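Local structure of beta-glucosidase (Saccharopolyspora erythraea D, 5M6G) at residues P144-L149 against E195-K200; G150-P155 against S205-A210; V184-R189 against E257-P262; A558-G563 against K582-W587. The protein probably hydrolyses terminal, non-reducing beta-D-glucosyl residues and releases beta-D-glucose. All coordinates share one frame; numbering follows the deposited sequence.

How the interactions relate
Interactions 1, 3 and 4 are buried, whereas interaction 2 is partly open at the surface. Interactions 1 and 2 both use helix 146-152, and F197 packs on M207 between them. Both lie with interaction 3 in the N-terminal family domain. Interaction 4 belongs to the C-terminal family domain, and its W560 and P584 reach A151 of the same helix. E199 links three contacts: its side chain meets T586 of interaction 4, and its carbonyl meets R186 of interaction 3. The chemistry differs. Interaction 1 stacks an amide on a ring, interaction 2 combines methionine packing with one hydroxyl-to-carbonyl bond, interaction 3 is mainly apolar with one bridging water, and interaction 4 is apolar.

Interaction 1: P144-L149 against E195-K200; sequences PHNIGL and ESFGEK. With MG (magnesium ion), chain D.
The first turn of helix 146-152 lies against the loop that leads from strand 176-177 to helix 201-206, with N146 meeting E195 and F197. N146 ND2 donates to E195 O at 2.8 Å, with an N-H...O angle of 156°. The acceptor lies close to the amide plane, but the donor sits above the carbonyl plane of E195. The same amide stacks on the F197 ring, the two planes 21° apart. N146 CG is 3.5 Å above the ring plane and offset toward the rim. N146 CB makes a CH-pi contact, 4.0 Å from the F197 ring centroid. One side chain thus bonds through its N-H and stacks through its flat face. L149 CB comes to the ring edge, 3.9 Å from F197 CE1. On the backbone side, I147 CA is 3.1 Å from S196 O, a CA-H...O contact.

Both segments fall in the glycosyl hydrolase family 3 N-terminal domain, of the TIM-barrel clan. The loop is shaped by an ST turn, in which G198 N donates to S196 OG at 3.2 Å. S196 OG is also bonded to C183 O and A185 N. Further on, E199 OE1 binds a magnesium ion at 2.2 Å. Two waters, N597 OD1 and I596 O complete the ligands in the model.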
loop_
_atom_site.group_PDB
_atom_site.type_symbol
_atom_site.label_atom_id
_atom_site.label_comp_id
_atom_site.label_asym_id
_atom_site.label_seq_id
_atom_site.Cartn_x
_atom_site.Cartn_y
_atom_site.Cartn_z
ATOM N N PRO A 144 -9.775 -2.927 -1.736
ATOM C CA PRO A 144 -9.113 -4.101 -1.154
ATOM C C PRO A 144 -7.605 -3.903 -1.120
ATOM O O PRO A 144 -7.020 -3.278 -2.010
ATOM C CB PRO A 144 -9.509 -5.238 -2.102
ATOM C CG PRO A 144 -10.832 -4.800 -2.679
ATOM C CD PRO A 144 -10.680 -3.294 -2.840
ATOM N N HIS A 145 -6.975 -4.419 -0.070
ATOM C CA HIS A 145 -5.522 -4.396 -0.050
ATOM C C HIS A 145 -4.961 -5.289 -1.160
ATOM O O HIS A 145 -5.666 -6.108 -1.770
ATOM C CB HIS A 145 -4.985 -4.823 1.316
ATOM C CG HIS A 145 -4.844 -3.694 2.293
ATOM N ND1 HIS A 145 -4.037 -2.596 2.060
ATOM C CD2 HIS A 145 -5.414 -3.490 3.506
ATOM C CE1 HIS A 145 -4.102 -1.776 3.095
ATOM N NE2 HIS A 145 -4.939 -2.292 3.983
ATOM N N ASN A 146 -3.662 -5.112 -1.410
ATOM C CA ASN A 146 -3.017 -5.705 -2.580
ATOM C C ASN A 146 -3.191 -7.223 -2.656
ATOM O O ASN A 146 -3.353 -7.771 -3.753
ATOM C CB ASN A 146 -1.526 -5.347 -2.590
ATOM C CG ASN A 146 -1.276 -3.937 -3.091
ATOM O OD1 ASN A 146 -2.189 -3.286 -3.580
ATOM N ND2 ASN A 146 -0.030 -3.470 -2.990
ATOM N N ILE A 147 -3.139 -7.927 -1.525
ATOM C CA ILE A 147 -3.194 -9.388 -1.602
ATOM C C ILE A 147 -4.507 -9.834 -2.246
ATOM O O ILE A 147 -4.512 -10.679 -3.149
ATOM C CB ILE A 147 -2.962 -10.031 -0.216
ATOM C CG1 ILE A 147 -2.967 -11.562 -0.321
ATOM C CG2 ILE A 147 -4.013 -9.580 0.817
ATOM C CD1 ILE A 147 -2.596 -12.270 0.973
ATOM N N GLY A 148 -5.631 -9.222 -1.848
ATOM C CA GLY A 148 -6.896 -9.527 -2.502
ATOM C C GLY A 148 -6.926 -9.088 -3.953
ATOM O O GLY A 148 -7.472 -9.789 -4.811
ATOM N N LEU A 149 -6.332 -7.924 -4.255
ATOM C CA LEU A 149 -6.209 -7.508 -5.648
ATOM C C LEU A 149 -5.419 -8.530 -6.462
ATOM O O LEU A 149 -5.770 -8.819 -7.610
ATOM C CB LEU A 149 -5.560 -6.124 -5.729
ATOM C CG LEU A 149 -6.379 -4.999 -5.069
ATOM C CD1 LEU A 149 -5.749 -3.604 -5.349
ATOM C CD2 LEU A 149 -7.877 -5.022 -5.498
ATOM N N GLU A 195 0.203 -6.288 1.848
ATOM C CA GLU A 195 0.545 -5.250 0.888
ATOM C C GLU A 195 1.159 -5.813 -0.383
ATOM O O GLU A 195 1.471 -5.048 -1.297
ATOM C CB GLU A 195 1.499 -4.248 1.535
ATOM C CG GLU A 195 0.926 -3.659 2.811
ATOM C CD GLU A 195 1.654 -2.409 3.240
ATOM O OE1 GLU A 195 1.667 -1.437 2.457
ATOM O OE2 GLU A 195 2.207 -2.406 4.360
ATOM N N SER A 196 1.335 -7.129 -0.466
ATOM C CA SER A 196 1.929 -7.775 -1.627
ATOM C C SER A 196 0.843 -8.343 -2.531
ATOM O O SER A 196 -0.119 -8.959 -2.060
ATOM C CB SER A 196 2.880 -8.894 -1.181
ATOM O OG SER A 196 3.354 -9.678 -2.265
ATOM N N PHE A 197 1.009 -8.157 -3.838
ATOM C CA PHE A 197 0.090 -8.766 -4.787
ATOM C C PHE A 197 0.218 -10.288 -4.850
ATOM O O PHE A 197 -0.684 -10.955 -5.370
ATOM C CB PHE A 197 0.312 -8.188 -6.174
ATOM C CG PHE A 197 -0.101 -6.761 -6.306
ATOM C CD1 PHE A 197 -1.446 -6.416 -6.287
ATOM C CD2 PHE A 197 0.852 -5.762 -6.476
ATOM C CE1 PHE A 197 -1.847 -5.078 -6.435
ATOM C CE2 PHE A 197 0.467 -4.435 -6.630
ATOM C CZ PHE A 197 -0.888 -4.090 -6.599
ATOM N N GLY A 198 1.301 -10.862 -4.358
ATOM C CA GLY A 198 1.392 -12.310 -4.376
ATOM C C GLY A 198 2.816 -12.771 -4.190
ATOM O O GLY A 198 3.763 -11.986 -4.203
ATOM N N GLU A 199 2.953 -14.084 -4.015
ATOM C CA GLU A 199 4.253 -14.680 -3.742
ATOM C C GLU A 199 5.082 -14.908 -4.998
ATOM O O GLU A 199 6.274 -15.212 -4.884
ATOM C CB GLU A 199 4.075 -16.014 -3.009
ATOM C CG GLU A 199 3.615 -17.133 -3.920
ATOM C CD GLU A 199 3.306 -18.419 -3.170
ATOM O OE1 GLU A 199 3.141 -18.366 -1.933
ATOM O OE2 GLU A 199 3.223 -19.478 -3.827
ATOM N N LYS A 200 4.487 -14.805 -6.183
ATOM C CA LYS A 200 5.196 -15.051 -7.430
ATOM C C LYS A 200 5.475 -13.734 -8.131
ATOM O O LYS A 200 4.606 -12.859 -8.195
ATOM C CB LYS A 200 4.404 -15.972 -8.354
ATOM C CG LYS A 200 4.193 -17.358 -7.774
ATOM C CD LYS A 200 3.367 -18.228 -8.702
ATOM C CE LYS A 200 4.149 -18.639 -9.928
ATOM N NZ LYS A 200 4.789 -19.952 -9.705
HETATM MG MG MG D . 4.210 -18.017 -0.094
HETATM O O HOH W 1 4.221 -15.970 0.728
HETATM O O HOH W 2 2.445 -18.482 1.282
#

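Interaction 2: G150-P155 against S205-A210; sequences GATGNP and SAMTSA
M207 sets its terminal methyl against the end of helix 146-152 and the turn after it, and this is the closely packed part of the contact. M207 CE lies 3.6 Å from N154 N and 3.9 Å from G150 CA. G153 CA and T152 OG1 stand slightly farther from the same methyl. The chain is bent at chi2 (-55°), which turns SD aside, and M207 SD rests 3.7 Å from P155 CA. M207 was modelled in two conformers, and these contacts hold for one of them. F197 and V158 also touch this side chain.

The polar tie is nearby. S209 OG donates to P155 O at 2.7 Å, and the donor is tilted 28° from the carbonyl plane. OG takes the crowded position between the backbone N and the carbonyl carbon, chi1 70°.

The other side is looser. P155 CG and A206 CB are 4.2 Å apart, and both residues are partly exposed. The one close approach on that side is P155 CB to A206 O, at 3.6 Å. G153, with positive phi, is exposed where the chain leaves the helix.

The two gaps between helices are braced locally. A type I turn runs from A206 to S209, and S205 O accepts from both T208 N and T208 OG1. T152 OG1 accepts from N154 N in an ST turn, and is also bonded to L149 O. N154 ND2 reaches E411. N154 OD1 accepts from L157 N, so N154 is the side-chain N-cap of helix 155-170, which begins at P155.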
loop_
_atom_site.group_PDB
_atom_site.type_symbol
_atom_site.label_atom_id
_atom_site.label_comp_id
_atom_site.label_asym_id
_atom_site.label_seq_id
_atom_site.Cartn_x
_atom_site.Cartn_y
_atom_site.Cartn_z
ATOM N N GLY A 150 -4.350 -9.089 -5.886
ATOM C CA GLY A 150 -3.623 -10.141 -6.584
ATOM C C GLY A 150 -4.492 -11.359 -6.820
ATOM O O GLY A 150 -4.421 -11.997 -7.873
ATOM N N ALA A 151 -5.344 -11.683 -5.846
ATOM C CA ALA A 151 -6.274 -12.802 -5.988
ATOM C C ALA A 151 -7.261 -12.599 -7.128
ATOM O O ALA A 151 -7.746 -13.587 -7.687
ATOM C CB ALA A 151 -7.022 -13.023 -4.673
ATOM N N THR A 152 -7.546 -11.350 -7.520
ATOM C CA THR A 152 -8.467 -11.146 -8.638
ATOM C C THR A 152 -7.892 -11.637 -9.953
ATOM O O THR A 152 -8.662 -11.937 -10.872
ATOM C CB THR A 152 -8.822 -9.667 -8.817
ATOM O OG1 THR A 152 -7.672 -8.973 -9.329
ATOM C CG2 THR A 152 -9.270 -9.045 -7.501
ATOM N N GLY A 153 -6.564 -11.704 -10.065
ATOM C CA GLY A 153 -5.914 -11.984 -11.336
ATOM C C GLY A 153 -6.286 -11.030 -12.451
ATOM O O GLY A 153 -6.223 -11.406 -13.625
ATOM N N ASN A 154 -6.658 -9.790 -12.117
ATOM C CA ASN A 154 -7.236 -8.840 -13.067
ATOM C C ASN A 154 -6.424 -7.548 -13.076
ATOM O O ASN A 154 -6.741 -6.600 -12.338
ATOM C CB ASN A 154 -8.695 -8.575 -12.703
ATOM C CG ASN A 154 -9.414 -7.738 -13.727
ATOM O OD1 ASN A 154 -8.794 -7.135 -14.605
ATOM N ND2 ASN A 154 -10.747 -7.689 -13.618
ATOM N N PRO A 155 -5.373 -7.460 -13.902
ATOM C CA PRO A 155 -4.555 -6.230 -13.927
ATOM C C PRO A 155 -5.306 -5.008 -14.415
ATOM O O PRO A 155 -4.993 -3.882 -14.000
ATOM C CB PRO A 155 -3.404 -6.581 -14.883
ATOM C CG PRO A 155 -3.418 -8.082 -14.990
ATOM C CD PRO A 155 -4.827 -8.519 -14.766
ATOM N N SER A 205 4.448 -8.327 -10.856
ATOM C CA SER A 205 4.782 -7.692 -12.130
ATOM C C SER A 205 3.527 -7.339 -12.921
ATOM O O SER A 205 3.410 -6.231 -13.462
ATOM C CB SER A 205 5.693 -8.602 -12.956
ATOM O OG SER A 205 6.948 -8.759 -12.329
ATOM N N ALA A 206 2.572 -8.267 -12.999
ATOM C CA ALA A 206 1.342 -7.978 -13.719
ATOM C C ALA A 206 0.581 -6.830 -13.077
ATOM O O ALA A 206 -0.034 -6.016 -13.781
ATOM C CB ALA A 206 0.465 -9.232 -13.777
ATOM N N MET A 207 0.628 -6.721 -11.757
ATOM C CA MET A 207 -0.164 -5.708 -11.079
ATOM C C MET A 207 0.548 -4.357 -10.984
ATOM O O MET A 207 0.010 -3.431 -10.367
ATOM C CB MET A 207 -0.585 -6.196 -9.694
ATOM C CG MET A 207 -1.409 -7.481 -9.734
ATOM S SD MET A 207 -2.853 -7.327 -10.805
ATOM C CE MET A 207 -3.809 -8.747 -10.234
ATOM N N THR A 208 1.727 -4.217 -11.590
ATOM C CA THR A 208 2.289 -2.882 -11.717
ATOM C C THR A 208 1.460 -2.021 -12.656
ATOM O O THR A 208 1.750 -0.831 -12.805
ATOM C CB THR A 208 3.752 -2.940 -12.202
ATOM O OG1 THR A 208 3.799 -3.493 -13.524
ATOM C CG2 THR A 208 4.598 -3.783 -11.264
ATOM N N SER A 209 0.427 -2.595 -13.285
ATOM C CA SER A 209 -0.592 -1.786 -13.938
ATOM C C SER A 209 -1.162 -0.719 -13.002
ATOM O O SER A 209 -1.710 0.281 -13.478
ATOM C CB SER A 209 -1.706 -2.697 -14.461
ATOM O OG SER A 209 -2.442 -3.240 -13.384
ATOM N N ALA A 210 -1.039 -0.902 -11.683
ATOM C CA ALA A 210 -1.390 0.167 -10.748
ATOM C C ALA A 210 -0.633 1.451 -11.062
ATOM O O ALA A 210 -1.167 2.557 -10.886
ATOM C CB ALA A 210 -1.099 -0.269 -9.314
#

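Interaction 3: V184-R189 against E257-P262; sequences VARDDR and EIHLPP
V184 and R186 form the first shell against I258, H259 and P262. V184 crosses I258 at about a right angle, with V184 CG1 4.0 Å from I258 CG2. Its other branch, V184 CG2, lies 3.9 Å from P262 CG. V184 CG2 also sits 3.6 Å from I258 O, a buried carbonyl with no polar partner in the model. R186 lays one face of its guanidinium on I258. I258 CD1 is 3.6 Å above the R186 guanidinium plane, toward the rim. R186 CG meets H259 CE1 at 3.9 Å, and the guanidinium and imidazole planes are 88° apart.

Around the H259 ring, I258 CG2 lies over the centre of one face. At the ring edge, in plane, a water is bonded to H259 ND1 at 2.8 Å and accepts from V184 N at the same length. This water bridges the two segments and probably helps hold the ring.

R186 NH2 is bonded to E199 O. Farther along, a salt bridge and an Asx turn between D187 and R189 shape the loop. R186 O accepts from N597 ND2, which places the loop in the second shell of the magnesium site of E199, I596 and N597.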
loop_
_atom_site.group_PDB
_atom_site.type_symbol
_atom_site.label_atom_id
_atom_site.label_comp_id
_atom_site.label_asym_id
_atom_site.label_seq_id
_atom_site.Cartn_x
_atom_site.Cartn_y
_atom_site.Cartn_z
ATOM N N VAL A 184 7.301 -8.922 -3.253
ATOM C CA VAL A 184 6.897 -10.305 -3.485
ATOM C C VAL A 184 7.010 -11.010 -2.139
ATOM O O VAL A 184 8.111 -11.346 -1.697
ATOM C CB VAL A 184 7.770 -10.969 -4.553
ATOM C CG1 VAL A 184 7.362 -12.404 -4.747
ATOM C CG2 VAL A 184 7.672 -10.199 -5.864
ATOM N N ALA A 185 5.874 -11.230 -1.478
ATOM C CA ALA A 185 5.874 -11.733 -0.107
ATOM C C ALA A 185 6.064 -13.246 -0.128
ATOM O O ALA A 185 5.179 -13.981 -0.580
ATOM C CB ALA A 185 4.581 -11.350 0.607
ATOM N N ARG A 186 7.210 -13.710 0.375
ATOM C CA ARG A 186 7.546 -15.127 0.392
ATOM C C ARG A 186 7.367 -15.786 1.753
ATOM O O ARG A 186 7.500 -17.010 1.844
ATOM C CB ARG A 186 9.004 -15.332 -0.064
ATOM C CG ARG A 186 9.354 -14.635 -1.361
ATOM C CD ARG A 186 8.848 -15.393 -2.569
ATOM N NE ARG A 186 9.568 -16.656 -2.776
ATOM C CZ ARG A 186 9.174 -17.584 -3.646
ATOM N NH1 ARG A 186 9.869 -18.707 -3.799
ATOM N NH2 ARG A 186 8.077 -17.383 -4.372
ATOM N N ASP A 187 7.092 -15.025 2.812
ATOM C CA ASP A 187 6.941 -15.597 4.152
ATOM C C ASP A 187 5.743 -14.956 4.847
ATOM O O ASP A 187 5.805 -13.795 5.273
ATOM C CB ASP A 187 8.219 -15.412 4.976
ATOM C CG ASP A 187 8.246 -16.295 6.210
ATOM O OD1 ASP A 187 7.250 -16.299 6.961
ATOM O OD2 ASP A 187 9.267 -16.991 6.428
ATOM N N ASP A 188 4.671 -15.733 5.011
ATOM C CA ASP A 188 3.405 -15.191 5.498
ATOM C C ASP A 188 3.504 -14.603 6.901
ATOM O O ASP A 188 2.598 -13.883 7.317
ATOM C CB ASP A 188 2.329 -16.286 5.468
ATOM C CG ASP A 188 1.888 -16.624 4.063
ATOM O OD1 ASP A 188 2.267 -15.887 3.124
ATOM O OD2 ASP A 188 1.146 -17.617 3.902
ATOM N N ARG A 189 4.569 -14.899 7.645
ATOM C CA ARG A 189 4.733 -14.283 8.955
ATOM C C ARG A 189 4.913 -12.774 8.868
ATOM O O ARG A 189 4.726 -12.080 9.875
ATOM C CB ARG A 189 5.935 -14.908 9.661
ATOM C CG ARG A 189 5.643 -16.312 10.149
ATOM C CD ARG A 189 6.881 -16.964 10.699
ATOM N NE ARG A 189 7.759 -17.407 9.627
ATOM C CZ ARG A 189 8.809 -18.208 9.805
ATOM N NH1 ARG A 189 9.106 -18.655 11.018
ATOM N NH2 ARG A 189 9.566 -18.553 8.771
ATOM N N GLU A 257 15.749 -13.001 -9.817
ATOM C CA GLU A 257 14.685 -13.776 -10.447
ATOM C C GLU A 257 13.341 -13.617 -9.744
ATOM O O GLU A 257 12.298 -13.661 -10.409
ATOM C CB GLU A 257 15.071 -15.257 -10.506
ATOM C CG GLU A 257 16.248 -15.525 -11.429
ATOM C CD GLU A 257 16.556 -17.002 -11.555
ATOM O OE1 GLU A 257 16.030 -17.775 -10.729
ATOM O OE2 GLU A 257 17.328 -17.379 -12.466
ATOM N N ILE A 258 13.331 -13.420 -8.431
ATOM C CA ILE A 258 12.085 -13.338 -7.667
ATOM C C ILE A 258 11.673 -11.889 -7.387
ATOM O O ILE A 258 10.537 -11.499 -7.657
ATOM C CB ILE A 258 12.202 -14.141 -6.356
ATOM C CG1 ILE A 258 12.518 -15.608 -6.653
ATOM C CG2 ILE A 258 10.909 -14.000 -5.533
ATOM C CD1 ILE A 258 12.572 -16.493 -5.407
ATOM N N HIS A 259 12.581 -11.072 -6.848
ATOM C CA HIS A 259 12.193 -9.790 -6.267
ATOM C C HIS A 259 12.389 -8.605 -7.197
ATOM O O HIS A 259 11.636 -7.628 -7.109
ATOM C CB HIS A 259 12.972 -9.556 -4.967
ATOM C CG HIS A 259 12.751 -10.629 -3.946
ATOM N ND1 HIS A 259 11.667 -10.626 -3.093
ATOM C CD2 HIS A 259 13.451 -11.755 -3.664
ATOM C CE1 HIS A 259 11.717 -11.698 -2.319
ATOM N NE2 HIS A 259 12.789 -12.399 -2.646
ATOM N N LEU A 260 13.374 -8.670 -8.083
ATOM C CA LEU A 260 13.674 -7.595 -9.017
ATOM C C LEU A 260 12.657 -7.405 -10.148
ATOM O O LEU A 260 12.416 -6.256 -10.537
ATOM C CB LEU A 260 15.063 -7.821 -9.617
ATOM C CG LEU A 260 15.614 -6.607 -10.367
ATOM C CD1 LEU A 260 15.791 -5.414 -9.418
ATOM C CD2 LEU A 260 16.919 -6.975 -11.047
ATOM N N PRO A 261 12.068 -8.460 -10.726
ATOM C CA PRO A 261 11.280 -8.282 -11.966
ATOM C C PRO A 261 10.141 -7.284 -11.824
ATOM O O PRO A 261 9.886 -6.525 -12.774
ATOM C CB PRO A 261 10.757 -9.698 -12.257
ATOM C CG PRO A 261 11.862 -10.568 -11.745
ATOM C CD PRO A 261 12.282 -9.898 -10.459
ATOM N N PRO A 262 9.408 -7.248 -10.700
ATOM C CA PRO A 262 8.345 -6.229 -10.598
ATOM C C PRO A 262 8.870 -4.804 -10.674
ATOM O O PRO A 262 8.162 -3.923 -11.175
ATOM C CB PRO A 262 7.705 -6.522 -9.237
ATOM C CG PRO A 262 7.926 -7.989 -9.050
ATOM C CD PRO A 262 9.335 -8.185 -9.560
HETATM O O HOH W 3 9.968 -8.553 -2.320
#

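Interaction 4: A558-G563 against K582-W587; sequences ASWLPG and KLPMTW
No hydrogen bond crosses between W560 and the side chains it meets, those of L583, P584 and W587. The polar tie next to the contact is T586 OG1 to E199 OE2, a hydrogen bond that joins 582-587 to the magnesium-binding loop.

The benzene end of the W560 indole does most of the touching. L583 CD2 sits at its edge, near the ring plane, 3.7 Å from W560 CZ2. The two side chains cross at about a right angle. P584 comes tip to tip with the indole, P584 CD lying 4.1 Å from W560 CZ2. W587 slides past W560 in the opposite direction, and W587 CZ3 is 3.9 Å from W560 CH2. A558 joins both rings. A558 CB stands 3.9 Å above one face of W560, toward the rim, and 4.1 Å from W587 CZ3.

This cluster sits at the end of strand 555-560, in the mixed sheet of the C-terminal domain. Strand 414-418 packs beside it through V414 and L416, and F606 meets W587 edge-to-face. W560 also touches I147 and A151 of helix 146-152, so the indole lies where the two family domains meet.

All the side-chain contacts are apolar and the residues that make them are buried. The contact probably rests on van der Waals fit and exclusion of water. No polar bond crosses it; polar groups of both segments, such as T586 OG1 and S559 OG, bond to other parts of the protein.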
loop_
_atom_site.group_PDB
_atom_site.type_symbol
_atom_site.label_atom_id
_atom_site.label_comp_id
_atom_site.label_asym_id
_atom_site.label_seq_id
_atom_site.Cartn_x
_atom_site.Cartn_y
_atom_site.Cartn_z
ATOM N N ALA A 558 -12.226 -17.055 1.469
ATOM C CA ALA A 558 -11.168 -16.131 1.875
ATOM C C ALA A 558 -11.489 -14.754 1.310
ATOM O O ALA A 558 -11.592 -14.587 0.092
ATOM C CB ALA A 558 -9.800 -16.608 1.381
ATOM N N SER A 559 -11.649 -13.768 2.190
ATOM C CA SER A 559 -12.058 -12.433 1.777
ATOM C C SER A 559 -10.937 -11.410 1.826
ATOM O O SER A 559 -11.113 -10.305 1.297
ATOM C CB SER A 559 -13.224 -11.935 2.645
ATOM O OG SER A 559 -14.389 -12.703 2.397
ATOM N N TRP A 560 -9.807 -11.743 2.441
ATOM C CA TRP A 560 -8.620 -10.859 2.539
ATOM C C TRP A 560 -9.035 -9.609 3.332
ATOM O O TRP A 560 -9.666 -9.745 4.390
ATOM C CB TRP A 560 -8.031 -10.600 1.164
ATOM C CG TRP A 560 -7.927 -11.838 0.347
ATOM C CD1 TRP A 560 -8.628 -12.134 -0.783
ATOM C CD2 TRP A 560 -7.103 -12.981 0.625
ATOM N NE1 TRP A 560 -8.284 -13.391 -1.238
ATOM C CE2 TRP A 560 -7.344 -13.928 -0.395
ATOM C CE3 TRP A 560 -6.172 -13.284 1.624
ATOM C CZ2 TRP A 560 -6.680 -15.162 -0.448
ATOM C CZ3 TRP A 560 -5.521 -14.516 1.579
ATOM C CH2 TRP A 560 -5.781 -15.440 0.545
ATOM N N LEU A 561 -8.669 -8.402 2.886
ATOM C CA LEU A 561 -9.024 -7.150 3.560
ATOM C C LEU A 561 -9.756 -6.291 2.544
ATOM O O LEU A 561 -9.137 -5.457 1.859
ATOM C CB LEU A 561 -7.788 -6.435 4.104
ATOM C CG LEU A 561 -6.954 -7.289 5.057
ATOM C CD1 LEU A 561 -5.573 -6.656 5.301
ATOM C CD2 LEU A 561 -7.709 -7.522 6.362
ATOM N N PRO A 562 -11.078 -6.461 2.414
ATOM C CA PRO A 562 -11.780 -5.951 1.225
ATOM C C PRO A 562 -11.999 -4.453 1.193
ATOM O O PRO A 562 -12.309 -3.926 0.119
ATOM C CB PRO A 562 -13.129 -6.695 1.262
ATOM C CG PRO A 562 -13.306 -7.102 2.688
ATOM C CD PRO A 562 -11.918 -7.354 3.231
ATOM N N GLY A 563 -11.864 -3.751 2.312
ATOM C CA GLY A 563 -12.004 -2.310 2.280
ATOM C C GLY A 563 -13.392 -1.814 2.641
ATOM O O GLY A 563 -14.110 -2.456 3.411
ATOM N N LYS A 582 -8.413 -16.465 -7.345
ATOM C CA LYS A 582 -7.502 -17.584 -7.148
ATOM C C LYS A 582 -6.458 -17.185 -6.114
ATOM O O LYS A 582 -6.140 -16.003 -5.963
ATOM C CB LYS A 582 -6.801 -17.993 -8.454
ATOM C CG LYS A 582 -7.724 -18.190 -9.645
ATOM C CD LYS A 582 -8.654 -19.379 -9.432
ATOM C CE LYS A 582 -9.519 -19.637 -10.663
ATOM N NZ LYS A 582 -10.280 -20.922 -10.565
ATOM N N LEU A 583 -5.929 -18.175 -5.403
ATOM C CA LEU A 583 -4.947 -17.901 -4.362
ATOM C C LEU A 583 -3.694 -17.239 -4.923
ATOM O O LEU A 583 -3.048 -17.801 -5.824
ATOM C CB LEU A 583 -4.551 -19.177 -3.633
ATOM C CG LEU A 583 -5.545 -19.712 -2.602
ATOM C CD1 LEU A 583 -4.879 -20.804 -1.759
ATOM C CD2 LEU A 583 -6.074 -18.594 -1.710
ATOM N N PRO A 584 -3.309 -16.066 -4.417
ATOM C CA PRO A 584 -2.029 -15.457 -4.792
ATOM C C PRO A 584 -0.859 -15.885 -3.920
ATOM O O PRO A 584 0.291 -15.575 -4.260
ATOM C CB PRO A 584 -2.321 -13.957 -4.609
ATOM C CG PRO A 584 -3.267 -13.940 -3.431
ATOM C CD PRO A 584 -4.161 -15.148 -3.629
ATOM N N MET A 585 -1.123 -16.537 -2.785
ATOM C CA MET A 585 -0.101 -17.148 -1.944
ATOM C C MET A 585 -0.464 -18.613 -1.749
ATOM O O MET A 585 -1.644 -18.971 -1.720
ATOM C CB MET A 585 0.021 -16.476 -0.551
ATOM C CG MET A 585 0.822 -15.161 -0.470
ATOM S SD MET A 585 0.001 -13.825 -1.345
ATOM C CE MET A 585 0.857 -12.339 -0.782
ATOM N N THR A 586 0.559 -19.454 -1.613
ATOM C CA THR A 586 0.346 -20.852 -1.262
ATOM C C THR A 586 -0.129 -20.958 0.188
ATOM O O THR A 586 0.420 -20.308 1.081
ATOM C CB THR A 586 1.647 -21.633 -1.467
ATOM O OG1 THR A 586 2.001 -21.625 -2.857
ATOM C CG2 THR A 586 1.498 -23.060 -1.012
ATOM N N TRP A 587 -1.147 -21.777 0.434
ATOM C CA TRP A 587 -1.786 -21.844 1.747
ATOM C C TRP A 587 -1.240 -23.028 2.543
ATOM O O TRP A 587 -1.401 -24.182 2.131
ATOM C CB TRP A 587 -3.303 -21.948 1.604
ATOM C CG TRP A 587 -4.052 -21.584 2.848
ATOM C CD1 TRP A 587 -3.974 -22.199 4.069
ATOM C CD2 TRP A 587 -5.010 -20.522 2.992
ATOM N NE1 TRP A 587 -4.826 -21.579 4.967
ATOM C CE2 TRP A 587 -5.468 -20.547 4.328
ATOM C CE3 TRP A 587 -5.519 -19.552 2.121
ATOM C CZ2 TRP A 587 -6.404 -19.635 4.813
ATOM C CZ3 TRP A 587 -6.458 -18.646 2.610
ATOM C CH2 TRP A 587 -6.889 -18.698 3.937
#